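Local coordinates for protein cytosolic phospholipase A2 delta (Homo sapiens, PDB 5IZ5) that cleaves the sn-2 acyl chain of glycerophospholipids in a calcium-dependent manner, with a preference for linoleic acid at that position, at residues G328-G333 with I673-Y678; A682-L687 with Q709-P714; R715-F720 with I730-P735. The protein carries 3 engineered substitutions. All coordinates share one frame; numbering follows the deposited sequence.

Interaction 1 of 3, residues G328-G333 with I673-Y678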
ATOM      1  N   GLY B 328      19.792  10.830  -4.447  1.00 43.15           N
ATOM      2  CA  GLY B 328      18.443  10.467  -4.866  1.00 42.78           C
ATOM      3  C   GLY B 328      17.783  11.559  -5.684  1.00 42.34           C
ATOM      4  O   GLY B 328      18.031  12.743  -5.469  1.00 43.42           O
ATOM      5  N   ILE B 329      16.984  11.148  -6.663  1.00 42.69           N
ATOM      6  CA  ILE B 329      16.050  12.028  -7.348  1.00 44.30           C
ATOM      7  C   ILE B 329      14.677  11.750  -6.780  1.00 46.66           C
ATOM      8  O   ILE B 329      14.286  10.591  -6.666  1.00 46.68           O
ATOM      9  CB  ILE B 329      15.933  11.710  -8.851  1.00 44.77           C
ATOM     10  CG1 ILE B 329      17.216  12.059  -9.596  1.00 44.56           C
ATOM     11  CG2 ILE B 329      14.781  12.496  -9.462  1.00 45.01           C
ATOM     12  CD1 ILE B 329      17.308  11.438 -10.975  1.00 43.69           C
ATOM     13  N   MET B 330      13.933  12.814  -6.496  1.00 45.24           N
ATOM     14  CA  MET B 330      12.620  12.711  -5.880  1.00 44.56           C
ATOM     15  C   MET B 330      11.652  13.592  -6.660  1.00 43.77           C
ATOM     16  O   MET B 330      11.844  14.806  -6.750  1.00 43.83           O
ATOM     17  CB  MET B 330      12.783  13.189  -4.442  1.00 44.94           C
ATOM     18  CG  MET B 330      11.564  13.455  -3.595  1.00 44.59           C
ATOM     19  SD  MET B 330      12.150  13.820  -1.926  1.00 45.00           S
ATOM     20  CE  MET B 330      11.988  15.610  -1.774  1.00 44.35           C
ATOM     21  N   ALA B 331      10.644  12.967  -7.265  1.00 42.56           N
ATOM     22  CA  ALA B 331       9.702  13.661  -8.136  1.00 42.64           C
ATOM     23  C   ALA B 331       8.328  13.682  -7.486  1.00 45.24           C
ATOM     24  O   ALA B 331       7.951  12.733  -6.789  1.00 46.49           O
ATOM     25  CB  ALA B 331       9.639  12.976  -9.491  1.00 41.87           C
ATOM     26  N   THR B 332       7.591  14.771  -7.714  1.00 44.53           N
ATOM     27  CA  THR B 332       6.232  14.915  -7.202  1.00 42.60           C
ATOM     28  C   THR B 332       5.247  14.495  -8.287  1.00 41.08           C
ATOM     29  O   THR B 332       5.636  14.053  -9.373  1.00 38.05           O
ATOM     30  CB  THR B 332       5.920  16.380  -6.804  1.00 44.00           C
ATOM     31  OG1 THR B 332       5.839  17.200  -7.982  1.00 43.80           O
ATOM     32  CG2 THR B 332       6.970  16.938  -5.863  1.00 45.57           C
ATOM     33  N   GLY B 333       3.963  14.682  -8.003  1.00 41.29           N
ATOM     34  CA  GLY B 333       2.925  14.412  -8.980  1.00 40.72           C
ATOM     35  C   GLY B 333       2.618  15.582  -9.891  1.00 40.97           C
ATOM     36  O   GLY B 333       3.228  16.650  -9.788  1.00 45.53           O
ATOM     37  N   ILE B 673      19.619  14.893  -2.084  1.00 44.14           N
ATOM     38  CA  ILE B 673      18.378  14.648  -2.810  1.00 44.31           C
ATOM     39  C   ILE B 673      18.117  15.784  -3.788  1.00 44.09           C
ATOM     40  O   ILE B 673      18.057  16.948  -3.391  1.00 46.51           O
ATOM     41  CB  ILE B 673      17.169  14.530  -1.858  1.00 45.13           C
ATOM     42  CG1 ILE B 673      17.371  13.369  -0.886  1.00 45.00           C
ATOM     43  CG2 ILE B 673      15.882  14.319  -2.651  1.00 44.68           C
ATOM     44  CD1 ILE B 673      16.429  13.386   0.297  1.00 46.82           C
ATOM     45  N   LEU B 674      17.972  15.446  -5.063  1.00 44.37           N
ATOM     46  CA  LEU B 674      17.525  16.407  -6.060  1.00 44.98           C
ATOM     47  C   LEU B 674      16.009  16.323  -6.100  1.00 46.46           C
ATOM     48  O   LEU B 674      15.450  15.315  -6.540  1.00 44.98           O
ATOM     49  CB  LEU B 674      18.125  16.110  -7.437  1.00 45.58           C
ATOM     50  CG  LEU B 674      19.646  15.918  -7.481  1.00 47.38           C
ATOM     51  CD1 LEU B 674      20.110  15.710  -8.915  1.00 47.52           C
ATOM     52  CD2 LEU B 674      20.380  17.100  -6.858  1.00 48.12           C
ATOM     53  N   SER B 675      15.362  17.382  -5.617  1.00 45.68           N
ATOM     54  CA  SER B 675      13.915  17.446  -5.496  1.00 46.55           C
ATOM     55  C   SER B 675      13.326  18.181  -6.687  1.00 46.55           C
ATOM     56  O   SER B 675      13.533  19.388  -6.851  1.00 47.52           O
ATOM     57  CB  SER B 675      13.530  18.170  -4.207  1.00 46.87           C
ATOM     58  OG  SER B 675      12.152  18.507  -4.182  1.00 48.74           O
ATOM     59  N   PHE B 676      12.598  17.452  -7.522  1.00 43.81           N
ATOM     60  CA  PHE B 676      11.916  18.049  -8.656  1.00 44.21           C
ATOM     61  C   PHE B 676      10.433  18.233  -8.328  1.00 45.69           C
ATOM     62  O   PHE B 676       9.743  17.272  -7.983  1.00 45.97           O
ATOM     63  CB  PHE B 676      12.093  17.184  -9.894  1.00 45.13           C
ATOM     64  CG  PHE B 676      13.532  16.959 -10.292  1.00 46.70           C
ATOM     65  CD1 PHE B 676      14.431  18.016 -10.380  1.00 48.05           C
ATOM     66  CD2 PHE B 676      13.979  15.693 -10.621  1.00 47.98           C
ATOM     67  CE1 PHE B 676      15.751  17.809 -10.758  1.00 48.97           C
ATOM     68  CE2 PHE B 676      15.294  15.477 -11.005  1.00 49.29           C
ATOM     69  CZ  PHE B 676      16.181  16.536 -11.071  1.00 49.14           C
ATOM     70  N   ASP B 677       9.952  19.472  -8.425  1.00 45.25           N
ATOM     71  CA  ASP B 677       8.585  19.812  -8.042  1.00 44.33           C
ATOM     72  C   ASP B 677       7.837  20.322  -9.252  1.00 44.93           C
ATOM     73  O   ASP B 677       8.296  21.241  -9.950  1.00 47.88           O
ATOM     74  CB  ASP B 677       8.589  20.874  -6.949  1.00 45.58           C
ATOM     75  CG  ASP B 677       7.199  21.156  -6.394  1.00 45.88           C
ATOM     76  OD1 ASP B 677       6.912  20.740  -5.250  1.00 47.78           O
ATOM     77  OD2 ASP B 677       6.402  21.803  -7.102  1.00 46.02           O
ATOM     78  N   TYR B 678       6.667  19.744  -9.487  1.00 44.18           N
ATOM     79  CA  TYR B 678       5.897  20.083 -10.677  1.00 45.67           C
ATOM     80  C   TYR B 678       4.623  20.868 -10.371  1.00 44.17           C
ATOM     81  O   TYR B 678       3.773  20.990 -11.228  1.00 43.92           O
ATOM     82  CB  TYR B 678       5.604  18.804 -11.459  1.00 44.96           C
ATOM     83  CG  TYR B 678       6.875  18.056 -11.775  1.00 46.55           C
ATOM     84  CD1 TYR B 678       7.866  18.647 -12.560  1.00 46.08           C
ATOM     85  CD2 TYR B 678       7.116  16.783 -11.253  1.00 46.80           C
ATOM     86  CE1 TYR B 678       9.044  17.984 -12.830  1.00 46.19           C
ATOM     87  CE2 TYR B 678       8.294  16.108 -11.525  1.00 46.60           C
ATOM     88  CZ  TYR B 678       9.253  16.717 -12.310  1.00 46.75           C
ATOM     89  OH  TYR B 678      10.423  16.064 -12.588  1.00 43.78           O
TER

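Interaction 2 of 3, residues A682-L687 with Q709-P714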
ATOM      1  N   ALA B 682       2.615  27.437  -5.593  1.00 72.54           N
ATOM      2  CA  ALA B 682       3.173  26.915  -4.342  1.00 73.07           C
ATOM      3  C   ALA B 682       4.288  25.857  -4.558  1.00 72.58           C
ATOM      4  O   ALA B 682       4.194  24.708  -4.100  1.00 71.48           O
ATOM      5  CB  ALA B 682       2.057  26.352  -3.472  1.00 72.76           C
ATOM      6  N   PRO B 683       5.363  26.249  -5.250  1.00 70.62           N
ATOM      7  CA  PRO B 683       6.520  25.383  -5.499  1.00 69.46           C
ATOM      8  C   PRO B 683       7.258  24.882  -4.250  1.00 67.01           C
ATOM      9  O   PRO B 683       8.043  23.940  -4.361  1.00 64.66           O
ATOM     10  CB  PRO B 683       7.455  26.283  -6.308  1.00 71.11           C
ATOM     11  CG  PRO B 683       7.005  27.675  -6.024  1.00 70.99           C
ATOM     12  CD  PRO B 683       5.528  27.572  -5.868  1.00 70.41           C
ATOM     13  N   PHE B 684       7.031  25.505  -3.090  1.00 65.47           N
ATOM     14  CA  PHE B 684       7.666  25.072  -1.843  1.00 64.81           C
ATOM     15  C   PHE B 684       6.713  24.337  -0.914  1.00 63.40           C
ATOM     16  O   PHE B 684       7.148  23.819   0.117  1.00 61.93           O
ATOM     17  CB  PHE B 684       8.269  26.267  -1.101  1.00 65.22           C
ATOM     18  CG  PHE B 684       9.258  27.032  -1.913  1.00 67.63           C
ATOM     19  CD1 PHE B 684      10.521  26.514  -2.151  1.00 66.89           C
ATOM     20  CD2 PHE B 684       8.925  28.269  -2.443  1.00 68.54           C
ATOM     21  CE1 PHE B 684      11.435  27.221  -2.902  1.00 66.78           C
ATOM     22  CE2 PHE B 684       9.837  28.981  -3.193  1.00 68.23           C
ATOM     23  CZ  PHE B 684      11.094  28.458  -3.425  1.00 68.64           C
ATOM     24  N   GLU B 685       5.430  24.284  -1.277  1.00 66.09           N
ATOM     25  CA  GLU B 685       4.401  23.702  -0.413  1.00 66.77           C
ATOM     26  C   GLU B 685       4.730  22.259  -0.057  1.00 65.41           C
ATOM     27  O   GLU B 685       4.788  21.908   1.121  1.00 64.76           O
ATOM     28  CB  GLU B 685       3.030  23.772  -1.094  1.00 72.08           C
ATOM     29  CG  GLU B 685       1.879  23.189  -0.278  1.00 75.12           C
ATOM     30  CD  GLU B 685       0.526  23.263  -0.973  1.00 76.59           C
ATOM     31  OE1 GLU B 685       0.371  23.955  -2.008  1.00 76.28           O
ATOM     32  OE2 GLU B 685      -0.407  22.628  -0.448  1.00 78.86           O
ATOM     33  N   ALA B 686       4.955  21.436  -1.079  1.00 64.23           N
ATOM     34  CA  ALA B 686       5.262  20.025  -0.887  1.00 65.13           C
ATOM     35  C   ALA B 686       6.482  19.854   0.010  1.00 64.15           C
ATOM     36  O   ALA B 686       6.429  19.075   0.950  1.00 65.40           O
ATOM     37  CB  ALA B 686       5.478  19.320  -2.227  1.00 66.90           C
ATOM     38  N   LEU B 687       7.565  20.584  -0.276  1.00 62.57           N
ATOM     39  CA  LEU B 687       8.797  20.474   0.520  1.00 62.44           C
ATOM     40  C   LEU B 687       8.552  20.845   1.983  1.00 59.33           C
ATOM     41  O   LEU B 687       9.083  20.198   2.879  1.00 54.17           O
ATOM     42  CB  LEU B 687       9.945  21.334  -0.046  1.00 63.80           C
ATOM     43  CG  LEU B 687      11.153  20.625  -0.677  1.00 65.16           C
ATOM     44  CD1 LEU B 687      12.226  21.656  -0.984  1.00 66.27           C
ATOM     45  CD2 LEU B 687      11.734  19.540   0.216  1.00 65.42           C
ATOM     46  N   GLN B 709      11.214  37.041  -0.958  1.00 75.88           N
ATOM     47  CA  GLN B 709      11.698  37.184  -2.327  1.00 79.15           C
ATOM     48  C   GLN B 709      11.677  35.849  -3.075  1.00 80.93           C
ATOM     49  O   GLN B 709      11.282  35.799  -4.243  1.00 81.49           O
ATOM     50  CB  GLN B 709      13.119  37.769  -2.314  1.00 81.55           C
ATOM     51  CG  GLN B 709      13.815  37.870  -3.672  1.00 84.35           C
ATOM     52  CD  GLN B 709      13.004  38.583  -4.750  1.00 86.95           C
ATOM     53  OE1 GLN B 709      13.160  38.292  -5.936  1.00 88.36           O
ATOM     54  NE2 GLN B 709      12.154  39.527  -4.351  1.00 87.21           N
ATOM     55  N   ASP B 710      12.107  34.778  -2.403  1.00 80.79           N
ATOM     56  CA  ASP B 710      12.073  33.427  -2.979  1.00 79.56           C
ATOM     57  C   ASP B 710      10.659  33.027  -3.394  1.00 79.00           C
ATOM     58  O   ASP B 710      10.464  32.465  -4.467  1.00 75.20           O
ATOM     59  CB  ASP B 710      12.618  32.384  -1.990  1.00 77.65           C
ATOM     60  CG  ASP B 710      14.111  32.517  -1.750  1.00 76.17           C
ATOM     61  OD1 ASP B 710      14.844  32.856  -2.694  1.00 72.90           O
ATOM     62  OD2 ASP B 710      14.559  32.270  -0.614  1.00 74.77           O
ATOM     63  N   GLN B 711       9.681  33.312  -2.540  1.00 81.80           N
ATOM     64  CA  GLN B 711       8.274  33.030  -2.856  1.00 84.45           C
ATOM     65  C   GLN B 711       7.731  33.924  -3.964  1.00 86.07           C
ATOM     66  O   GLN B 711       7.031  33.445  -4.852  1.00 85.01           O
ATOM     67  CB  GLN B 711       7.401  33.133  -1.604  1.00 85.45           C
ATOM     68  CG  GLN B 711       7.410  31.828  -0.807  1.00 86.22           C
ATOM     69  CD  GLN B 711       7.794  32.027   0.643  1.00 88.29           C
ATOM     70  OE1 GLN B 711       8.937  32.353   0.923  1.00 91.75           O
ATOM     71  NE2 GLN B 711       6.855  31.823   1.573  1.00 88.27           N
ATOM     72  N   HIS B 712       8.048  35.215  -3.908  1.00 89.80           N
ATOM     73  CA  HIS B 712       7.612  36.149  -4.947  1.00 93.31           C
ATOM     74  C   HIS B 712       8.103  35.716  -6.329  1.00 91.28           C
ATOM     75  O   HIS B 712       7.323  35.669  -7.282  1.00 86.62           O
ATOM     76  CB  HIS B 712       8.090  37.577  -4.652  1.00 97.30           C
ATOM     77  CG  HIS B 712       7.789  38.547  -5.759  1.00100.66           C
ATOM     78  ND1 HIS B 712       6.517  38.737  -6.259  1.00101.05           N
ATOM     79  CD2 HIS B 712       8.599  39.359  -6.479  1.00101.65           C
ATOM     80  CE1 HIS B 712       6.556  39.630  -7.233  1.00101.60           C
ATOM     81  NE2 HIS B 712       7.808  40.022  -7.388  1.00102.71           N
ATOM     82  N   GLN B 713       9.397  35.410  -6.425  1.00 90.27           N
ATOM     83  CA  GLN B 713       9.995  34.943  -7.681  1.00 90.28           C
ATOM     84  C   GLN B 713      10.976  33.811  -7.391  1.00 85.78           C
ATOM     85  O   GLN B 713      12.133  34.059  -7.035  1.00 86.58           O
ATOM     86  CB  GLN B 713      10.676  36.071  -8.457  1.00 94.27           C
ATOM     87  CG  GLN B 713       9.729  37.136  -8.998  1.00 98.60           C
ATOM     88  CD  GLN B 713      10.428  38.167  -9.875  1.00100.57           C
ATOM     89  OE1 GLN B 713       9.975  38.456 -10.984  1.00102.48           O
ATOM     90  NE2 GLN B 713      11.533  38.726  -9.385  1.00101.18           N
ATOM     91  N   PRO B 714      10.503  32.559  -7.502  1.00 80.73           N
ATOM     92  CA  PRO B 714      11.410  31.429  -7.335  1.00 76.24           C
ATOM     93  C   PRO B 714      12.371  31.300  -8.504  1.00 70.77           C
ATOM     94  O   PRO B 714      12.032  31.652  -9.630  1.00 70.09           O
ATOM     95  CB  PRO B 714      10.479  30.214  -7.238  1.00 78.12           C
ATOM     96  CG  PRO B 714       9.159  30.658  -7.752  1.00 78.70           C
ATOM     97  CD  PRO B 714       9.094  32.145  -7.646  1.00 79.24           C
TER

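Interaction 3 of 3, residues R715-F720 with I730-P735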
ATOM      1  N   ARG B 715      13.579  30.844  -8.198  1.00 67.37           N
ATOM      2  CA  ARG B 715      14.626  30.598  -9.168  1.00 66.64           C
ATOM      3  C   ARG B 715      14.687  29.121  -9.558  1.00 64.89           C
ATOM      4  O   ARG B 715      13.991  28.276  -8.990  1.00 59.99           O
ATOM      5  CB  ARG B 715      15.973  31.033  -8.581  1.00 68.89           C
ATOM      6  CG  ARG B 715      15.954  32.414  -7.941  1.00 71.27           C
ATOM      7  CD  ARG B 715      17.316  32.794  -7.385  1.00 73.47           C
ATOM      8  NE  ARG B 715      17.714  31.950  -6.256  1.00 76.90           N
ATOM      9  CZ  ARG B 715      17.280  32.081  -5.003  1.00 78.57           C
ATOM     10  NH1 ARG B 715      16.407  33.033  -4.677  1.00 80.49           N
ATOM     11  NH2 ARG B 715      17.720  31.250  -4.062  1.00 78.24           N
ATOM     12  N   GLU B 716      15.551  28.821 -10.522  1.00 62.05           N
ATOM     13  CA  GLU B 716      15.683  27.472 -11.061  1.00 59.53           C
ATOM     14  C   GLU B 716      16.124  26.437 -10.019  1.00 59.87           C
ATOM     15  O   GLU B 716      15.800  25.254 -10.139  1.00 60.25           O
ATOM     16  CB  GLU B 716      16.679  27.458 -12.218  1.00 58.17           C
ATOM     17  CG  GLU B 716      16.194  28.110 -13.507  1.00 57.88           C
ATOM     18  CD  GLU B 716      16.500  29.598 -13.595  1.00 57.25           C
ATOM     19  OE1 GLU B 716      16.757  30.229 -12.554  1.00 52.49           O
ATOM     20  OE2 GLU B 716      16.470  30.143 -14.714  1.00 57.07           O
ATOM     21  N   CYS B 717      16.848  26.881  -8.998  1.00 58.51           N
ATOM     22  CA  CYS B 717      17.418  25.972  -8.020  1.00 57.94           C
ATOM     23  C   CYS B 717      17.543  26.619  -6.653  1.00 55.04           C
ATOM     24  O   CYS B 717      18.089  27.712  -6.532  1.00 57.83           O
ATOM     25  CB  CYS B 717      18.794  25.537  -8.502  1.00 60.91           C
ATOM     26  SG  CYS B 717      19.583  24.313  -7.445  1.00 66.97           S
ATOM     27  N   HIS B 718      17.034  25.942  -5.629  1.00 54.87           N
ATOM     28  CA  HIS B 718      17.160  26.396  -4.248  1.00 54.84           C
ATOM     29  C   HIS B 718      17.811  25.336  -3.387  1.00 53.97           C
ATOM     30  O   HIS B 718      17.409  24.172  -3.420  1.00 52.76           O
ATOM     31  CB  HIS B 718      15.790  26.688  -3.656  1.00 56.16           C
ATOM     32  CG  HIS B 718      15.088  27.837  -4.298  1.00 58.01           C
ATOM     33  ND1 HIS B 718      14.967  29.070  -3.692  1.00 59.98           N
ATOM     34  CD2 HIS B 718      14.463  27.940  -5.492  1.00 60.38           C
ATOM     35  CE1 HIS B 718      14.293  29.882  -4.488  1.00 61.29           C
ATOM     36  NE2 HIS B 718      13.977  29.219  -5.585  1.00 61.37           N
ATOM     37  N   LEU B 719      18.789  25.757  -2.592  1.00 54.34           N
ATOM     38  CA  LEU B 719      19.506  24.865  -1.693  1.00 54.81           C
ATOM     39  C   LEU B 719      18.903  24.909  -0.299  1.00 54.86           C
ATOM     40  O   LEU B 719      18.748  25.986   0.279  1.00 53.62           O
ATOM     41  CB  LEU B 719      20.982  25.271  -1.619  1.00 54.49           C
ATOM     42  CG  LEU B 719      21.860  24.521  -0.614  1.00 55.21           C
ATOM     43  CD1 LEU B 719      22.064  23.079  -1.040  1.00 54.94           C
ATOM     44  CD2 LEU B 719      23.200  25.221  -0.469  1.00 56.08           C
ATOM     45  N   PHE B 720      18.561  23.740   0.234  1.00 56.40           N
ATOM     46  CA  PHE B 720      18.131  23.622   1.619  1.00 57.14           C
ATOM     47  C   PHE B 720      19.027  22.619   2.300  1.00 59.76           C
ATOM     48  O   PHE B 720      19.007  21.436   1.966  1.00 61.87           O
ATOM     49  CB  PHE B 720      16.670  23.202   1.698  1.00 55.58           C
ATOM     50  CG  PHE B 720      15.732  24.220   1.114  1.00 55.65           C
ATOM     51  CD1 PHE B 720      15.459  25.399   1.799  1.00 54.77           C
ATOM     52  CD2 PHE B 720      15.143  24.019  -0.128  1.00 54.97           C
ATOM     53  CE1 PHE B 720      14.599  26.344   1.263  1.00 55.33           C
ATOM     54  CE2 PHE B 720      14.285  24.959  -0.670  1.00 55.36           C
ATOM     55  CZ  PHE B 720      14.014  26.125   0.025  1.00 56.61           C
ATOM     56  N   ILE B 730      21.254  16.845   2.195  1.00 55.57           N
ATOM     57  CA  ILE B 730      21.261  18.091   1.445  1.00 54.49           C
ATOM     58  C   ILE B 730      20.157  18.031   0.403  1.00 53.05           C
ATOM     59  O   ILE B 730      20.005  17.023  -0.284  1.00 50.73           O
ATOM     60  CB  ILE B 730      22.613  18.313   0.721  1.00 56.00           C
ATOM     61  CG1 ILE B 730      23.750  18.410   1.740  1.00 56.63           C
ATOM     62  CG2 ILE B 730      22.575  19.565  -0.153  1.00 55.98           C
ATOM     63  CD1 ILE B 730      25.126  18.249   1.139  1.00 56.97           C
ATOM     64  N   LEU B 731      19.409  19.121   0.270  1.00 51.97           N
ATOM     65  CA  LEU B 731      18.356  19.222  -0.732  1.00 52.84           C
ATOM     66  C   LEU B 731      18.595  20.334  -1.737  1.00 52.57           C
ATOM     67  O   LEU B 731      18.805  21.484  -1.364  1.00 55.52           O
ATOM     68  CB  LEU B 731      17.013  19.439  -0.050  1.00 53.63           C
ATOM     69  CG  LEU B 731      16.314  18.117   0.259  1.00 55.37           C
ATOM     70  CD1 LEU B 731      15.864  18.092   1.699  1.00 56.56           C
ATOM     71  CD2 LEU B 731      15.150  17.874  -0.692  1.00 55.04           C
ATOM     72  N   LEU B 732      18.563  19.960  -3.010  1.00 52.95           N
ATOM     73  CA  LEU B 732      18.525  20.894  -4.120  1.00 54.03           C
ATOM     74  C   LEU B 732      17.147  20.799  -4.733  1.00 53.23           C
ATOM     75  O   LEU B 732      16.778  19.763  -5.283  1.00 52.64           O
ATOM     76  CB  LEU B 732      19.580  20.547  -5.167  1.00 55.23           C
ATOM     77  CG  LEU B 732      20.784  21.472  -5.340  1.00 59.49           C
ATOM     78  CD1 LEU B 732      21.217  22.139  -4.044  1.00 62.14           C
ATOM     79  CD2 LEU B 732      21.941  20.701  -5.950  1.00 60.99           C
ATOM     80  N   HIS B 733      16.403  21.895  -4.648  1.00 53.72           N
ATOM     81  CA  HIS B 733      15.008  21.924  -5.041  1.00 53.22           C
ATOM     82  C   HIS B 733      14.814  22.699  -6.342  1.00 52.52           C
ATOM     83  O   HIS B 733      15.267  23.843  -6.468  1.00 52.62           O
ATOM     84  CB  HIS B 733      14.202  22.573  -3.928  1.00 56.06           C
ATOM     85  CG  HIS B 733      12.727  22.540  -4.156  1.00 58.08           C
ATOM     86  ND1 HIS B 733      11.989  21.377  -4.098  1.00 57.73           N
ATOM     87  CD2 HIS B 733      11.846  23.533  -4.423  1.00 57.90           C
ATOM     88  CE1 HIS B 733      10.718  21.655  -4.325  1.00 59.70           C
ATOM     89  NE2 HIS B 733      10.604  22.955  -4.527  1.00 59.37           N
ATOM     90  N   PHE B 734      14.128  22.071  -7.295  1.00 48.76           N
ATOM     91  CA  PHE B 734      13.910  22.633  -8.620  1.00 49.58           C
ATOM     92  C   PHE B 734      12.420  22.862  -8.858  1.00 52.02           C
ATOM     93  O   PHE B 734      11.712  21.961  -9.309  1.00 49.83           O
ATOM     94  CB  PHE B 734      14.452  21.690  -9.692  1.00 49.96           C
ATOM     95  CG  PHE B 734      15.920  21.414  -9.566  1.00 50.52           C
ATOM     96  CD1 PHE B 734      16.841  22.087 -10.365  1.00 51.25           C
ATOM     97  CD2 PHE B 734      16.386  20.494  -8.634  1.00 49.63           C
ATOM     98  CE1 PHE B 734      18.197  21.836 -10.241  1.00 51.48           C
ATOM     99  CE2 PHE B 734      17.738  20.241  -8.504  1.00 49.92           C
ATOM    100  CZ  PHE B 734      18.645  20.914  -9.308  1.00 49.42           C
ATOM    101  N   PRO B 735      11.935  24.079  -8.562  1.00 53.65           N
ATOM    102  CA  PRO B 735      10.527  24.349  -8.815  1.00 52.39           C
ATOM    103  C   PRO B 735      10.231  24.497 -10.297  1.00 50.39           C
ATOM    104  O   PRO B 735      11.129  24.788 -11.095  1.00 50.68           O
ATOM    105  CB  PRO B 735      10.286  25.668  -8.078  1.00 54.21           C
ATOM    106  CG  PRO B 735      11.609  26.336  -8.040  1.00 55.30           C
ATOM    107  CD  PRO B 735      12.634  25.241  -7.981  1.00 54.34           C
TER
HETATM  108  O   HOH W   1      13.784  24.286 -11.750  1.00 48.50           O

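Interaction 1 of 3, residues G328-G333 with I673-Y678
T332 and Y678 meet where two parallel strands of the patatin-like alpha/beta hydrolase sheet run out. OG1 of T332 takes a hydrogen bond from Y678 N at 3.1 Å. The same hydroxyl donates to G333 O at 3.2 Å, in the carbonyl plane and on a lone pair. One oxygen therefore ties the ends of both segments. The chi1 of 70° puts OG1 between the backbone N and the carbonyl carbon, facing Y678. The Y678 ring turns its edge to A331, with CE2 4.0 Å from A331 CB; T332 O also lies at this edge.

Behind this end the strands run side by side, 19° apart. L674 N donates to G328 O at 2.7 Å, and the ladder goes on through M330 N to L674 O and F676 N to M330 O. Its last rung is weak, with T332 N 3.3 Å from F676 O. On the face of I329 and A331, CG2 of I329 approaches F676 CE2 obliquely at 3.4 Å. On the other face M330 SD lies 3.8 Å from I673 CG2. The M330 chain bends at chi3 (104°), which brings CE beside OG of S675. That OG is hydrogen-bonded to H733 ND1 of the next strand.

Farther out, H345 stacks on the F676 ring, and helix 335-351 packs against Y678. S367 OG bonds T332 O, and S659 OG bonds A331 O. The strand-turn-helix that starts here leads from G333 into the substrate-binding G334 and G335. This is consistent with the glycine-rich oxyanion-hole loop of patatin-like lipases. G333 lies close to the nucleophile S365, and its own N is hydrogen-bonded to OD1 of N657.

Interaction 2 of 3, residues A682-L687 with Q709-P714
F684 has chi1 of -57°, which sets CG anti to its carbonyl carbon and beside its backbone N; the ring reaches the end of helix 708-712. A chi2 of -74° then sets the turn of the ring, with CD2, CE2 and CZ meeting the other segment. The ring edge faces the backbone: CE2 lies 3.8 Å from D710 O, near the ring plane. P714 CB comes obliquely to CZ at 4.2 Å. The aliphatic CG of Q711 lies 4.2 Å from CD2, also obliquely. P683 adds a second apolar touch, its CG 4.1 Å from P714 CG, with the two side chains crossing at about a right angle. The contact is thus small and made by van der Waals packing. Q713 is the first residue to leave the helix, and P714 follows it back toward F684 and P683. The carboxylate of D710 is engaged elsewhere, in a salt bridge with R715 and a bond to S707 N. In the fold, the contact joins the loop before helix 685-696 to the end of helix 708-712. H718 of strand 718-720 meets the F684 ring edge-to-face, and H733 of strand 730-734 bonds P683 O through NE2.

Interaction 3 of 3, residues R715-F720 with I730-P735
C717 and F734 make a sulfur-aromatic contact at the mouth of a beta hairpin. SG of C717 lies 4.4 Å from the F734 ring centroid, obliquely, 30° off the ring normal. The chi1 of -176° holds SG anti to the backbone N, and here it also touches L732 CG at 3.7 Å. Strands 718-720 and 730-734 form the hairpin and run antiparallel in the catalytic-domain sheet. H718 with H733 and F720 with L731 are its hydrogen-bonded pairs; L719 with L732 is the non-hydrogen-bonded pair between them. The bond from F720 N to L731 O is nearly straight, at 175°.

The side chains divide between the two faces. On the face of L719 and L732, the leucines cross with CD1 on CD1. That pair is tighter than usual carbon contact, and L732 has unusual torsions, so its detail is doubtful. On the other face, the F720 ring turns its edge to H733, with CE2 4.0 Å from H733 CB. Both H733 ring nitrogens are hydrogen-bonded beyond the hairpin. H718 lies at about a right angle to P735, and its CD2 edge is 4.1 Å from P735 CD.

The H718 ring is also gripped within its own segment. R715 N donates to H718 NE2 at 3.1 Å, tilted from the ring plane. H718 CE1 lies 3.5 Å above the plane of the R715 guanidinium, offset toward the rim. Helix 797-810 packs on C717 and L732. At the mouth, one water donates to both E716 O and P735 O, each 2.8 Å from the water oxygen.

Interactions 1 and 3 belong to one sheet, because strands 672-676 and 730-734 are neighbours in it. Interaction 1 is fully buried, its strands run parallel, and it ends beside the nucleophile. Interaction 3 is an antiparallel hairpin, partly buried and away from the annotated sites. Backbone bonds carry both. Interaction 2 differs: it is a small surface contact between a loop before one helix and the end of another, made mainly by apolar packing. Polar links tie it to interaction 3, through D710 with R715 and P683 O with H733. H733 also reaches S675 of interaction 1, so this one imidazole touches all three contacts.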